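Local structure of AP endonuclease, family protein 2 (5TNV) at residues H236-Y241 with Y278-I284; L245-W251 with I284-A288. The protein binds a magnesium ion in a xylose isomerase-like TIM barrel and may have endonuclease activity. All coordinates share one frame; numbering follows the deposited sequence. Where two conformers were deposited one is given.

Interaction 1 (H236-Y241 with Y278-I284)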
# COMPACT_ATOMS: atom_id res chain seq x y z
N HIS A 236 -13.31 -9.60 14.22
CA HIS A 236 -12.25 -8.62 14.11
C HIS A 236 -10.96 -9.21 14.63
O HIS A 236 -10.93 -9.95 15.63
CB HIS A 236 -12.65 -7.36 14.91
CG HIS A 236 -11.74 -6.20 14.67
ND1 HIS A 236 -10.53 -6.09 15.31
CD2 HIS A 236 -11.89 -5.16 13.83
CE1 HIS A 236 -9.96 -4.98 14.84
NE2 HIS A 236 -10.74 -4.39 13.94
N PRO A 237 -9.82 -8.89 13.99
CA PRO A 237 -8.56 -9.50 14.45
C PRO A 237 -8.20 -9.17 15.86
O PRO A 237 -7.48 -9.99 16.49
CB PRO A 237 -7.49 -9.00 13.46
CG PRO A 237 -8.17 -8.04 12.61
CD PRO A 237 -9.65 -8.06 12.81
N SER A 238 -8.62 -8.05 16.43
CA SER A 238 -8.39 -7.75 17.84
C SER A 238 -8.91 -8.85 18.74
O SER A 238 -8.28 -9.27 19.69
CB SER A 238 -9.02 -6.43 18.24
OG SER A 238 -10.41 -6.35 18.24
N GLU A 239 -10.12 -9.28 18.46
CA GLU A 239 -10.81 -10.29 19.21
C GLU A 239 -10.13 -11.65 19.01
O GLU A 239 -9.88 -12.42 19.95
CB GLU A 239 -12.28 -10.37 18.85
CG GLU A 239 -13.10 -11.47 19.45
CD GLU A 239 -14.46 -11.64 18.87
OE1 GLU A 239 -15.11 -10.54 18.63
OE2 GLU A 239 -14.84 -12.84 18.71
N MET A 240 -9.82 -11.96 17.74
CA MET A 240 -9.24 -13.28 17.47
C MET A 240 -7.87 -13.41 18.10
O MET A 240 -7.55 -14.43 18.71
CB MET A 240 -9.12 -13.50 15.96
CG MET A 240 -10.46 -13.50 15.19
SD MET A 240 -10.34 -14.28 13.57
CE MET A 240 -9.45 -13.07 12.61
N TYR A 241 -7.01 -12.40 17.96
CA TYR A 241 -5.68 -12.45 18.53
C TYR A 241 -5.72 -12.50 20.05
O TYR A 241 -4.94 -13.22 20.65
CB TYR A 241 -4.83 -11.28 18.04
CG TYR A 241 -4.06 -11.56 16.76
CD1 TYR A 241 -3.07 -12.54 16.73
CD2 TYR A 241 -4.27 -10.83 15.60
CE1 TYR A 241 -2.35 -12.83 15.61
CE2 TYR A 241 -3.54 -11.11 14.44
CZ TYR A 241 -2.57 -12.10 14.47
OH TYR A 241 -1.79 -12.43 13.36
N TYR A 278 -5.44 -4.63 7.31
CA TYR A 278 -6.61 -4.49 8.23
C TYR A 278 -6.22 -4.69 9.69
O TYR A 278 -6.77 -4.01 10.58
CB TYR A 278 -7.68 -5.48 7.80
CG TYR A 278 -9.01 -5.29 8.50
CD1 TYR A 278 -9.80 -4.21 8.19
CD2 TYR A 278 -9.48 -6.19 9.45
CE1 TYR A 278 -11.03 -4.03 8.84
CE2 TYR A 278 -10.68 -6.02 10.08
CZ TYR A 278 -11.47 -4.92 9.77
OH TYR A 278 -12.68 -4.79 10.44
N VAL A 279 -5.33 -5.63 9.99
CA VAL A 279 -4.88 -5.81 11.37
C VAL A 279 -4.04 -4.61 11.78
O VAL A 279 -3.25 -4.12 10.95
CB VAL A 279 -4.03 -7.09 11.49
CG1 VAL A 279 -3.61 -7.31 12.97
CG2 VAL A 279 -4.73 -8.32 10.95
N ASN A 280 -4.19 -4.14 13.02
CA ASN A 280 -3.30 -3.15 13.61
C ASN A 280 -2.20 -3.90 14.35
O ASN A 280 -2.36 -4.26 15.52
CB ASN A 280 -4.04 -2.20 14.52
CG ASN A 280 -3.11 -1.10 15.03
OD1 ASN A 280 -1.88 -1.25 15.07
ND2 ASN A 280 -3.68 0.02 15.48
N TYR A 281 -1.08 -4.18 13.66
CA TYR A 281 -0.04 -4.98 14.31
C TYR A 281 0.76 -4.19 15.34
O TYR A 281 1.48 -4.83 16.14
CB TYR A 281 0.87 -5.63 13.26
CG TYR A 281 0.28 -6.93 12.72
CD1 TYR A 281 0.23 -8.06 13.53
CD2 TYR A 281 -0.22 -7.04 11.45
CE1 TYR A 281 -0.28 -9.25 13.08
CE2 TYR A 281 -0.74 -8.23 10.96
CZ TYR A 281 -0.77 -9.33 11.79
OH TYR A 281 -1.27 -10.56 11.36
N ARG A 282 0.68 -2.85 15.37
CA ARG A 282 1.30 -2.12 16.48
C ARG A 282 0.57 -2.50 17.77
O ARG A 282 1.16 -2.87 18.78
CB ARG A 282 1.29 -0.62 16.18
CG ARG A 282 2.02 0.21 17.23
CD ARG A 282 1.99 1.73 16.88
NE ARG A 282 2.49 1.92 15.55
CZ ARG A 282 3.75 1.86 15.18
NH1 ARG A 282 4.73 1.91 16.06
NH2 ARG A 282 4.03 1.80 13.90
N GLN A 283 -0.77 -2.39 17.74
CA GLN A 283 -1.58 -2.78 18.89
C GLN A 283 -1.41 -4.26 19.19
O GLN A 283 -1.30 -4.66 20.35
CB GLN A 283 -3.03 -2.45 18.64
CG GLN A 283 -3.39 -1.00 18.66
CD GLN A 283 -4.86 -0.73 18.26
OE1 GLN A 283 -5.60 -1.66 17.83
NE2 GLN A 283 -5.28 0.49 18.37
N ILE A 284 -1.44 -5.11 18.17
CA ILE A 284 -1.45 -6.56 18.40
C ILE A 284 -0.07 -7.07 18.87
O ILE A 284 -0.04 -7.93 19.77
CB ILE A 284 -2.02 -7.30 17.17
CG1 ILE A 284 -3.49 -6.95 16.96
CG2 ILE A 284 -1.76 -8.79 17.26
CD1 ILE A 284 -4.40 -7.24 18.08
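I284 lays its CG2 methyl over one face of the Y241 ring, a CH-pi contact with the carbon 3.8 Å from the centroid of that ring and 20° off its normal. The methyl is directed there because CG2 stands anti to the backbone N of I284; the same torsion sets CG1 anti to the carbonyl carbon, and its CD1 rests 4.0 Å from S238 CA. A beta-branched isoleucine suits this place, since one branch meets the aromatic ring and the other the first turn of the facing helix. Beyond the methyl, Y241 crosses Y281 at about a right angle, and the two hydroxyls, Y241 OH and Y281 OH, lie 2.8 Å apart at hydrogen-bonding distance. Both residues are buried, and further partners satisfy their hydroxyls: Y281 OH meets the carbonyl of K254, while Y241 OH also reaches P222 O and W251 NE1. V279 CG1 sits over the centre of the Y281 ring, 3.5 Å above its plane.

Nearer the helix start, P237 presents CB to V279 CG2 at 3.8 Å and sets CD against the edge of the Y278 ring, 3.6 Å from Y278 CE2. Proline fits the first turn of a helix, where its missing N-H costs no hydrogen bond. H236 and Y278 meet obliquely, ring planes at 52°; the Y278 hydroxyl itself bonds to the carbonyl of I154 of the second subunit.

Each helix start is capped by the residue before it: H236 ND1 accepts from S238 N, and N280 OD1 accepts from Q283 N at 3.1 Å, with R282 N adding a weak bond. The contact thus joins the beginnings of helices 237-244 and 281-290, with strand 251-261 against Y281 and I284 and helix 225-228 touching V279.

Interaction 2 (L245-W251 with I284-A288)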
# COMPACT_ATOMS: atom_id res chain seq x y z
N LEU A 245 -3.37 -15.53 21.41
CA LEU A 245 -2.03 -15.14 21.85
C LEU A 245 -1.60 -15.77 23.17
O LEU A 245 -0.40 -16.10 23.28
CB LEU A 245 -1.88 -13.62 21.86
CG LEU A 245 -1.67 -13.02 20.47
CD1 LEU A 245 -1.82 -11.51 20.56
CD2 LEU A 245 -0.31 -13.39 19.88
N PRO A 246 -2.46 -15.96 24.18
CA PRO A 246 -2.01 -16.61 25.43
C PRO A 246 -1.43 -18.00 25.22
O PRO A 246 -0.74 -18.47 26.11
CB PRO A 246 -3.29 -16.67 26.27
CG PRO A 246 -4.08 -15.47 25.81
CD PRO A 246 -3.85 -15.50 24.30
N TYR A 247 -1.74 -18.67 24.12
CA TYR A 247 -1.32 -20.03 23.84
C TYR A 247 -0.22 -20.11 22.78
O TYR A 247 0.12 -21.21 22.35
CB TYR A 247 -2.52 -20.87 23.38
CG TYR A 247 -3.65 -20.88 24.36
CD1 TYR A 247 -3.65 -21.79 25.39
CD2 TYR A 247 -4.71 -19.98 24.26
CE1 TYR A 247 -4.68 -21.82 26.30
CE2 TYR A 247 -5.74 -19.98 25.18
CZ TYR A 247 -5.70 -20.91 26.19
OH TYR A 247 -6.77 -20.94 27.13
N SER A 248 0.29 -18.96 22.33
CA SER A 248 1.17 -18.87 21.18
C SER A 248 2.65 -18.89 21.54
O SER A 248 3.11 -18.15 22.42
CB SER A 248 0.81 -17.61 20.38
OG SER A 248 -0.48 -17.69 19.84
N ASN A 249 3.40 -19.67 20.76
CA ASN A 249 4.87 -19.81 20.98
C ASN A 249 5.69 -19.44 19.75
O ASN A 249 6.91 -19.57 19.79
CB ASN A 249 5.23 -21.18 21.52
CG ASN A 249 4.95 -22.28 20.50
OD1 ASN A 249 4.27 -22.09 19.49
ND2 ASN A 249 5.40 -23.49 20.80
N PHE A 250 5.06 -18.99 18.68
CA PHE A 250 5.70 -18.71 17.39
C PHE A 250 4.70 -17.90 16.59
O PHE A 250 3.51 -17.98 16.87
CB PHE A 250 6.00 -20.04 16.69
CG PHE A 250 6.65 -19.94 15.32
CD1 PHE A 250 7.79 -19.17 15.12
CD2 PHE A 250 6.13 -20.65 14.24
CE1 PHE A 250 8.40 -19.10 13.90
CE2 PHE A 250 6.75 -20.58 13.00
CZ PHE A 250 7.90 -19.84 12.83
N TRP A 251 5.15 -17.15 15.59
CA TRP A 251 4.20 -16.25 14.91
C TRP A 251 4.63 -15.99 13.45
O TRP A 251 5.52 -15.21 13.20
CB TRP A 251 4.11 -14.96 15.71
CG TRP A 251 2.90 -14.11 15.43
CD1 TRP A 251 1.90 -14.22 14.49
CD2 TRP A 251 2.57 -12.93 16.21
NE1 TRP A 251 1.00 -13.20 14.64
CE2 TRP A 251 1.38 -12.40 15.68
CE3 TRP A 251 3.19 -12.33 17.28
CZ2 TRP A 251 0.81 -11.26 16.23
CZ3 TRP A 251 2.63 -11.18 17.85
CH2 TRP A 251 1.45 -10.66 17.30
N ILE A 284 -1.44 -5.11 18.17
CA ILE A 284 -1.45 -6.56 18.40
C ILE A 284 -0.07 -7.07 18.87
O ILE A 284 -0.04 -7.93 19.77
CB ILE A 284 -2.02 -7.30 17.17
CG1 ILE A 284 -3.49 -6.95 16.96
CG2 ILE A 284 -1.76 -8.79 17.26
CD1 ILE A 284 -4.40 -7.24 18.08
N ILE A 285 1.02 -6.58 18.33
CA ILE A 285 2.33 -6.98 18.87
C ILE A 285 2.45 -6.52 20.30
O ILE A 285 2.93 -7.26 21.16
CB ILE A 285 3.48 -6.47 17.99
CG1 ILE A 285 3.50 -7.18 16.64
CG2 ILE A 285 4.82 -6.60 18.69
CD1 ILE A 285 4.36 -6.49 15.60
N ARG A 286 2.02 -5.28 20.63
CA ARG A 286 2.11 -4.85 22.02
C ARG A 286 1.24 -5.71 22.91
O ARG A 286 1.66 -6.04 24.04
CB ARG A 286 1.71 -3.37 22.16
CG ARG A 286 2.87 -2.43 21.85
CD ARG A 286 2.38 -1.00 21.72
NE ARG A 286 3.53 -0.11 21.80
CZ ARG A 286 4.06 0.45 22.86
NH1 ARG A 286 5.14 1.23 22.70
NH2 ARG A 286 3.59 0.31 24.07
N LEU A 287 0.05 -6.11 22.48
CA LEU A 287 -0.81 -7.00 23.21
C LEU A 287 -0.10 -8.32 23.46
O LEU A 287 -0.13 -8.87 24.57
CB LEU A 287 -2.13 -7.23 22.46
CG LEU A 287 -3.09 -8.21 23.14
CD1 LEU A 287 -3.52 -7.68 24.50
CD2 LEU A 287 -4.26 -8.48 22.19
N ALA A 288 0.51 -8.88 22.41
CA ALA A 288 1.23 -10.13 22.56
C ALA A 288 2.26 -10.03 23.68
O ALA A 288 2.35 -10.89 24.54
CB ALA A 288 1.89 -10.50 21.22
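W251 swings its indole toward helix 281-290 with CG anti to the backbone N (chi1 -162°), while L245 turns its CG away from its own carbonyl carbon (chi1 -78°), and the two side chains converge on A288. In this TIM barrel the outer helix packs on the start of a barrel strand and on the turn leading toward it: W251 begins strand 251-261, and L245 belongs to the short 3-10 turn that follows helix 237-244. The side-chain contacts across the pair are all apolar, and no hydrogen bond crosses.

The six-membered end of the indole does the touching for W251. I284 comes to its edge, near the ring plane, with CG2 3.7 Å from W251 CZ2, whereas I285 CG1 approaches W251 CH2 obliquely at 4.1 Å. A large flat side chain suits this position because its far end can span from the strand to three helix residues. A288 is correspondingly small: its methyl leaves the backbones close, with the CA atoms of L245 and A288 6.0 Å apart. Both methyls of L245 lie against A288, CD1 and CD2 each 3.9 Å from A288 CB. CD2 also lies toward the rim of one indole face, and CD1 goes on to L287 CD2 at 4.2 Å.

The ring of Y293 meets the indole edge-to-face. W251 directly precedes the magnesium ligand H252, and its side chain is about 9 Å from the magnesium ion. The tightest approach is that of the A288 CB methyl, which comes obliquely to within 3.5 Å of W251 CZ3.

Overall arrangement
Both interactions use helix 281-290 and share I284, which packs on an aromatic ring in each. They touch directly where Y241 OH and W251 NE1 lie 3.2 Å apart, a probable hydrogen bond. Both are largely buried, but interaction 1 runs from that aromatic core out to exposed H236 and the second subunit, and so mixes hydroxyls and helix caps with apolar packing. Interaction 2, nearer the chain's centre, has only apolar side-chain contacts, with no hydrogen bond across its segments, and sets the helix against the barrel wall. Together they tie 236-241 and 245-251 to one helix, near the metal ligands D223 and H252.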